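Local coordinates for protein YHR177W (Saccharomyces cerevisiae, PDB 4M8B) that binds DNA through its WOPR domain, the part of the longer protein present here, and probably acts as a transcription factor, at residues D67-S72 and Y83-R88; L119-S124 and L142-T147. All coordinates share one frame; numbering follows the deposited sequence.

Both contacts reach one antiparallel sheet of the WOPR domain and follow each other along the chain, 67-72 with 83-88 closing before 119-124 with 142-147 opens. Their centres lie about 13 Å apart. Strands 80-88 and 113-128 are neighbours in that sheet, so interaction 1 fastens a loop to one strand, and interaction 2 pairs the next strand with its hairpin partner 137-147. The carboxylate of Asp67 reaches from the loop to the hydroxyl of Tyr145, tying the two directly. Interaction 2 lies at the centre of the chain and interaction 1 further out, and both come close to the bound DNA.

Interaction 1: residues D67-S72 and Y83-R88; sequences DGFSWS and YREYNR
The carbonyl oxygen of Arg84 takes the backbone N-H of Ser72 (Ser72 N to Arg84 O, 2.7 Å) and a C-H contact from Trp71 CA. Ser72 answers with its hydroxyl: OG, set between its own N and carbonyl carbon (chi1 75°), accepts from Arg84 N at 3.0 Å. Two residues back, Ser70 O receives Tyr86 N at 3.2 Å from above the carbonyl plane, and the CA-H of Glu85 as well. The two backbone bonds form a single bridge, Trp71 with Glu85, between an irregular loop and strand 80-88; the Ser72 hydroxyl adds a third bond. Tyr86 turns its ring back over the loop; Ser70 CB lies over one face, 4.0 Å from the Tyr86 ring centroid, while Trp71 O lies at the edge. A water joins Tyr86 OH to that same Trp71 O, and another links Ser70 N to Glu85 OE2. Glu85 OE2 also meets the edge of the Phe69 ring, with ring and carboxylate planes 79° apart, and its OE1 bonds Thr116. Within the loop, Asp67 OD1 takes Trp71 NE1 nearly straight and in the indole plane (2.7 Å), which helps fix the ring's rotation, and accepts Phe69 N on its anti side, an Asx turn. Trp71 packs on a DNA phosphate and Tyr83 on a sugar. The loop, running from helix 57-60 toward strand 75-77, thus crosses strand 80-88, whose backbone also pairs with strand 113-128.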
loop_
_atom_site.group_PDB
_atom_site.type_symbol
_atom_site.label_atom_id
_atom_site.label_comp_id
_atom_site.label_asym_id
_atom_site.label_seq_id
_atom_site.Cartn_x
_atom_site.Cartn_y
_atom_site.Cartn_z
ATOM N N ASP C 67 -4.719 -3.870 -9.971
ATOM C CA ASP C 67 -5.478 -4.923 -9.306
ATOM C C ASP C 67 -6.847 -5.156 -9.943
ATOM O O ASP C 67 -7.612 -6.009 -9.493
ATOM C CB ASP C 67 -5.621 -4.637 -7.805
ATOM C CG ASP C 67 -6.178 -3.251 -7.515
ATOM O OD1 ASP C 67 -7.012 -2.749 -8.299
ATOM O OD2 ASP C 67 -5.776 -2.661 -6.487
ATOM N N GLY C 68 -7.151 -4.392 -10.987
ATOM C CA GLY C 68 -8.381 -4.575 -11.737
ATOM C C GLY C 68 -9.644 -4.061 -11.067
ATOM O O GLY C 68 -10.745 -4.281 -11.565
ATOM N N PHE C 69 -9.499 -3.373 -9.940
ATOM C CA PHE C 69 -10.663 -2.828 -9.246
ATOM C C PHE C 69 -10.890 -1.362 -9.600
ATOM O O PHE C 69 -10.057 -0.739 -10.257
ATOM C CB PHE C 69 -10.519 -3.001 -7.731
ATOM C CG PHE C 69 -10.714 -4.415 -7.260
ATOM C CD1 PHE C 69 -9.697 -5.351 -7.390
ATOM C CD2 PHE C 69 -11.912 -4.811 -6.684
ATOM C CE1 PHE C 69 -9.874 -6.657 -6.956
ATOM C CE2 PHE C 69 -12.094 -6.117 -6.248
ATOM C CZ PHE C 69 -11.072 -7.040 -6.386
ATOM N N SER C 70 -12.025 -0.818 -9.168
ATOM C CA SER C 70 -12.350 0.584 -9.420
ATOM C C SER C 70 -11.933 1.463 -8.248
ATOM O O SER C 70 -12.374 1.261 -7.117
ATOM C CB SER C 70 -13.844 0.758 -9.694
ATOM O OG SER C 70 -14.175 0.313 -10.995
ATOM N N TRP C 71 -11.092 2.450 -8.530
ATOM C CA TRP C 71 -10.542 3.301 -7.485
ATOM C C TRP C 71 -10.887 4.770 -7.680
ATOM O O TRP C 71 -11.005 5.246 -8.808
ATOM C CB TRP C 71 -9.023 3.130 -7.423
ATOM C CG TRP C 71 -8.610 1.730 -7.101
ATOM C CD1 TRP C 71 -8.091 0.807 -7.961
ATOM C CD2 TRP C 71 -8.701 1.083 -5.826
ATOM N NE1 TRP C 71 -7.845 -0.368 -7.298
ATOM C CE2 TRP C 71 -8.212 -0.223 -5.986
ATOM C CE3 TRP C 71 -9.148 1.493 -4.567
ATOM C CZ2 TRP C 71 -8.154 -1.130 -4.929
ATOM C CZ3 TRP C 71 -9.091 0.594 -3.524
ATOM C CH2 TRP C 71 -8.598 -0.703 -3.709
ATOM N N SER C 72 -11.037 5.483 -6.569
ATOM C CA SER C 72 -11.248 6.922 -6.605
ATOM C C SER C 72 -9.979 7.602 -7.084
ATOM O O SER C 72 -8.936 6.957 -7.217
ATOM C CB SER C 72 -11.602 7.442 -5.215
ATOM O OG SER C 72 -10.459 7.479 -4.382
ATOM N N TYR C 83 -6.496 5.600 -2.010
ATOM C CA TYR C 83 -7.552 5.417 -2.996
ATOM C C TYR C 83 -8.732 4.671 -2.378
ATOM O O TYR C 83 -8.556 3.872 -1.458
ATOM C CB TYR C 83 -7.024 4.636 -4.198
ATOM C CG TYR C 83 -5.754 5.184 -4.810
ATOM C CD1 TYR C 83 -4.518 4.928 -4.237
ATOM C CD2 TYR C 83 -5.787 5.931 -5.977
ATOM C CE1 TYR C 83 -3.353 5.414 -4.804
ATOM C CE2 TYR C 83 -4.627 6.420 -6.549
ATOM C CZ TYR C 83 -3.414 6.158 -5.958
ATOM O OH TYR C 83 -2.257 6.644 -6.522
ATOM N N ARG C 84 -9.931 4.923 -2.891
ATOM C CA ARG C 84 -11.133 4.283 -2.370
ATOM C C ARG C 84 -11.846 3.471 -3.444
ATOM O O ARG C 84 -12.035 3.945 -4.562
ATOM C CB ARG C 84 -12.077 5.334 -1.783
ATOM C CG ARG C 84 -11.428 6.188 -0.710
ATOM C CD ARG C 84 -12.373 6.431 0.445
ATOM N NE ARG C 84 -13.374 7.438 0.123
ATOM C CZ ARG C 84 -14.573 7.505 0.691
ATOM N NH1 ARG C 84 -14.926 6.612 1.605
ATOM N NH2 ARG C 84 -15.418 8.460 0.338
ATOM N N GLU C 85 -12.232 2.245 -3.106
ATOM C CA GLU C 85 -12.959 1.402 -4.048
ATOM C C GLU C 85 -14.427 1.810 -4.110
ATOM O O GLU C 85 -15.042 2.107 -3.083
ATOM C CB GLU C 85 -12.858 -0.076 -3.665
ATOM C CG GLU C 85 -13.423 -1.007 -4.730
ATOM C CD GLU C 85 -13.893 -2.336 -4.172
ATOM O OE1 GLU C 85 -13.888 -2.502 -2.935
ATOM O OE2 GLU C 85 -14.275 -3.215 -4.973
ATOM N N TYR C 86 -14.985 1.822 -5.318
ATOM C CA TYR C 86 -16.388 2.169 -5.512
ATOM C C TYR C 86 -17.079 1.246 -6.516
ATOM O O TYR C 86 -16.469 0.802 -7.489
ATOM C CB TYR C 86 -16.529 3.630 -5.954
ATOM C CG TYR C 86 -15.969 3.925 -7.329
ATOM C CD1 TYR C 86 -16.730 3.718 -8.470
ATOM C CD2 TYR C 86 -14.686 4.424 -7.485
ATOM C CE1 TYR C 86 -16.225 3.989 -9.726
ATOM C CE2 TYR C 86 -14.174 4.700 -8.740
ATOM C CZ TYR C 86 -14.947 4.480 -9.855
ATOM O OH TYR C 86 -14.440 4.753 -11.106
ATOM N N ASN C 87 -18.356 0.965 -6.267
ATOM C CA ASN C 87 -19.179 0.190 -7.190
ATOM C C ASN C 87 -20.479 0.917 -7.510
ATOM O O ASN C 87 -20.722 2.018 -7.013
ATOM C CB ASN C 87 -19.488 -1.195 -6.613
ATOM C CG ASN C 87 -18.264 -2.080 -6.531
ATOM O OD1 ASN C 87 -17.294 -1.886 -7.264
ATOM N ND2 ASN C 87 -18.302 -3.064 -5.638
ATOM N N ARG C 88 -21.314 0.299 -8.339
ATOM C CA ARG C 88 -22.624 0.855 -8.661
ATOM C C ARG C 88 -23.734 0.068 -7.967
ATOM O O ARG C 88 -23.546 -1.096 -7.610
ATOM C CB ARG C 88 -22.837 0.886 -10.175
ATOM C CG ARG C 88 -22.313 -0.342 -10.900
ATOM C CD ARG C 88 -22.399 -0.159 -12.406
ATOM N NE ARG C 88 -23.769 0.090 -12.841
ATOM C CZ ARG C 88 -24.115 0.376 -14.092
ATOM N NH1 ARG C 88 -23.188 0.454 -15.036
ATOM N NH2 ARG C 88 -25.388 0.588 -14.397
HETATM O O HOH W 1 -14.068 -2.045 -7.902
HETATM O O HOH W 2 -11.562 4.691 -11.877
#

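Interaction 2: residues L119-S124 and L142-T147; sequences LKKTFS and LIAYYT. With EDO (1,2-ethanediol), chain D; nucleotides of chain A.
Tyr146 lays its ring across Leu119: Leu119 CB sits over one face, 3.8 Å from the Tyr146 ring centroid, and Leu119 CD1 touches Tyr146 CE2. The ring swings back over the neighbouring strand because CG stands between the backbone N and the carbonyl carbon (chi1 60°). Lys121 crosses Tyr146 at about a right angle, its CD 3.5 Å from Tyr146 CE1, while its CG meets Ala144 CB; its ammonium continues to Ile13 O. Further along this face Phe123 and Leu142 approach through their CB atoms. On the other face Lys120 lies alongside both Ile143 and Tyr145, pointing the same way, with CD 3.6 Å from Ile143 CG2. Its NZ forms a salt bridge with Asp67. Thr122 runs beside Ile143, its CG2 against Ile143 CD1. The backbones beneath are regular antiparallel strands, their short axes 4.8 Å apart; the hydrogen-bonded pairs Leu119-Tyr146, Lys121-Ala144 and Phe123-Leu142 each give two N-H...O bonds. Near the end of the paired region Phe123 O accepts a weak bond from 1,2-ethanediol, probably a crystallisation additive, and Ser124 OG is 3.5 Å from OP2 of nucleotide DG11 of DNA chain A; Thr122 packs on another phosphate. This is the buried middle of the hairpin 113-128/137-147, held between strands 80-88, beside 113-128, and 51-56, beside 137-147; Leu19 and Phe23 of helix 16-28 cover Phe123 and Leu142.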
loop_
_atom_site.group_PDB
_atom_site.type_symbol
_atom_site.label_atom_id
_atom_site.label_comp_id
_atom_site.label_asym_id
_atom_site.label_seq_id
_atom_site.Cartn_x
_atom_site.Cartn_y
_atom_site.Cartn_z
ATOM N N LEU C 119 -9.861 0.052 1.039
ATOM C CA LEU C 119 -8.933 1.153 0.813
ATOM C C LEU C 119 -7.554 0.650 0.394
ATOM O O LEU C 119 -7.154 -0.461 0.739
ATOM C CB LEU C 119 -8.813 2.007 2.077
ATOM C CG LEU C 119 -10.054 2.790 2.508
ATOM C CD1 LEU C 119 -9.962 3.169 3.974
ATOM C CD2 LEU C 119 -10.209 4.033 1.654
ATOM N N LYS C 120 -6.832 1.479 -0.353
ATOM C CA LYS C 120 -5.459 1.175 -0.739
ATOM C C LYS C 120 -4.569 2.386 -0.500
ATOM O O LYS C 120 -4.938 3.513 -0.837
ATOM C CB LYS C 120 -5.388 0.746 -2.210
ATOM C CG LYS C 120 -4.012 0.909 -2.846
ATOM C CD LYS C 120 -3.939 0.259 -4.226
ATOM C CE LYS C 120 -4.943 0.865 -5.192
ATOM N NZ LYS C 120 -4.855 0.240 -6.544
ATOM N N LYS C 121 -3.404 2.156 0.095
ATOM C CA LYS C 121 -2.416 3.217 0.256
ATOM C C LYS C 121 -1.088 2.782 -0.351
ATOM O O LYS C 121 -0.708 1.616 -0.259
ATOM C CB LYS C 121 -2.261 3.618 1.727
ATOM C CG LYS C 121 -1.627 2.569 2.613
ATOM C CD LYS C 121 -1.945 2.842 4.078
ATOM C CE LYS C 121 -1.667 4.283 4.442
ATOM N NZ LYS C 121 -2.061 4.580 5.849
ATOM N N THR C 122 -0.394 3.720 -0.986
ATOM C CA THR C 122 0.821 3.395 -1.721
ATOM C C THR C 122 1.973 4.283 -1.286
ATOM O O THR C 122 1.767 5.393 -0.799
ATOM C CB THR C 122 0.621 3.548 -3.247
ATOM O OG1 THR C 122 0.308 4.912 -3.556
ATOM C CG2 THR C 122 -0.506 2.650 -3.735
ATOM N N PHE C 123 3.188 3.782 -1.475
ATOM C CA PHE C 123 4.392 4.516 -1.127
ATOM C C PHE C 123 5.523 4.069 -2.039
ATOM O O PHE C 123 5.666 2.879 -2.322
ATOM C CB PHE C 123 4.763 4.260 0.337
ATOM C CG PHE C 123 5.963 5.032 0.805
ATOM C CD1 PHE C 123 7.246 4.560 0.572
ATOM C CD2 PHE C 123 5.810 6.229 1.484
ATOM C CE1 PHE C 123 8.352 5.270 1.002
ATOM C CE2 PHE C 123 6.912 6.946 1.918
ATOM C CZ PHE C 123 8.186 6.466 1.677
ATOM N N SER C 124 6.320 5.021 -2.511
ATOM C CA SER C 124 7.470 4.699 -3.348
ATOM C C SER C 124 8.758 5.186 -2.700
ATOM O O SER C 124 8.827 6.307 -2.196
ATOM C CB SER C 124 7.317 5.292 -4.751
ATOM O OG SER C 124 7.170 6.698 -4.698
ATOM N N LEU C 142 5.341 0.136 -2.641
ATOM C CA LEU C 142 4.624 -0.519 -1.559
ATOM C C LEU C 142 3.123 -0.291 -1.691
ATOM O O LEU C 142 2.661 0.848 -1.783
ATOM C CB LEU C 142 5.142 -0.046 -0.196
ATOM C CG LEU C 142 4.587 -0.797 1.016
ATOM C CD1 LEU C 142 5.583 -0.802 2.165
ATOM C CD2 LEU C 142 3.271 -0.179 1.459
ATOM N N ILE C 143 2.370 -1.386 -1.709
ATOM C CA ILE C 143 0.916 -1.323 -1.780
ATOM C C ILE C 143 0.322 -2.015 -0.557
ATOM O O ILE C 143 0.716 -3.131 -0.213
ATOM C CB ILE C 143 0.383 -2.012 -3.049
ATOM C CG1 ILE C 143 1.229 -1.630 -4.265
ATOM C CG2 ILE C 143 -1.073 -1.651 -3.283
ATOM C CD1 ILE C 143 1.072 -0.188 -4.692
ATOM N N ALA C 144 -0.620 -1.351 0.105
ATOM C CA ALA C 144 -1.263 -1.926 1.280
ATOM C C ALA C 144 -2.776 -1.805 1.187
ATOM O O ALA C 144 -3.306 -0.722 0.945
ATOM C CB ALA C 144 -0.748 -1.263 2.550
ATOM N N TYR C 145 -3.468 -2.923 1.377
ATOM C CA TYR C 145 -4.922 -2.927 1.351
ATOM C C TYR C 145 -5.483 -3.042 2.759
ATOM O O TYR C 145 -4.945 -3.762 3.603
ATOM C CB TYR C 145 -5.449 -4.072 0.486
ATOM C CG TYR C 145 -5.057 -3.971 -0.966
ATOM C CD1 TYR C 145 -5.863 -3.308 -1.878
ATOM C CD2 TYR C 145 -3.881 -4.539 -1.425
ATOM C CE1 TYR C 145 -5.508 -3.217 -3.209
ATOM C CE2 TYR C 145 -3.519 -4.453 -2.753
ATOM C CZ TYR C 145 -4.335 -3.792 -3.640
ATOM O OH TYR C 145 -3.970 -3.703 -4.963
ATOM N N TYR C 146 -6.575 -2.331 3.003
ATOM C CA TYR C 146 -7.230 -2.358 4.300
ATOM C C TYR C 146 -8.645 -1.823 4.160
ATOM O O TYR C 146 -9.084 -1.496 3.057
ATOM C CB TYR C 146 -6.437 -1.543 5.323
ATOM C CG TYR C 146 -6.278 -0.085 4.961
ATOM C CD1 TYR C 146 -5.381 0.311 3.980
ATOM C CD2 TYR C 146 -7.015 0.895 5.609
ATOM C CE1 TYR C 146 -5.231 1.641 3.647
ATOM C CE2 TYR C 146 -6.869 2.229 5.284
ATOM C CZ TYR C 146 -5.975 2.595 4.303
ATOM O OH TYR C 146 -5.826 3.920 3.976
ATOM N N THR C 147 -9.363 -1.739 5.272
ATOM C CA THR C 147 -10.739 -1.266 5.233
ATOM C C THR C 147 -11.042 -0.348 6.408
ATOM O O THR C 147 -10.433 -0.472 7.470
ATOM C CB THR C 147 -11.735 -2.440 5.223
ATOM O OG1 THR C 147 -13.071 -1.938 5.103
ATOM C CG2 THR C 147 -11.613 -3.245 6.503
HETATM C C1 EDO D . 3.713 3.086 -5.312
HETATM O O1 EDO D . 5.141 3.029 -5.199
HETATM C C2 EDO D . 3.335 2.969 -6.782
HETATM O O2 EDO D . 3.377 1.593 -7.178
ATOM P P DG A 11 4.178 7.579 -7.155
ATOM O OP1 DG A 11 5.516 8.097 -7.505
ATOM O OP2 DG A 11 4.080 6.347 -6.340
ATOM O "O5'" DG A 11 3.367 8.738 -6.411
ATOM C "C5'" DG A 11 3.825 10.095 -6.412
ATOM C "C4'" DG A 11 3.529 10.819 -7.718
ATOM O "O4'" DG A 11 2.195 10.514 -8.175
ATOM C "C3'" DG A 11 3.525 12.339 -7.632
ATOM O "O3'" DG A 11 4.843 12.844 -7.797
ATOM C "C2'" DG A 11 2.582 12.768 -8.758
ATOM C "C1'" DG A 11 1.740 11.530 -9.044
ATOM N N9 DG A 11 0.292 11.680 -8.870
ATOM C C8 DG A 11 -0.513 10.993 -7.993
ATOM N N7 DG A 11 -1.776 11.322 -8.074
ATOM C C5 DG A 11 -1.815 12.285 -9.071
ATOM C C6 DG A 11 -2.910 13.008 -9.599
ATOM O O6 DG A 11 -4.109 12.942 -9.283
ATOM N N1 DG A 11 -2.506 13.887 -10.602
ATOM C C2 DG A 11 -1.211 14.047 -11.036
ATOM N N2 DG A 11 -1.015 14.945 -12.015
ATOM N N3 DG A 11 -0.177 13.374 -10.549
ATOM C C4 DG A 11 -0.551 12.514 -9.572
#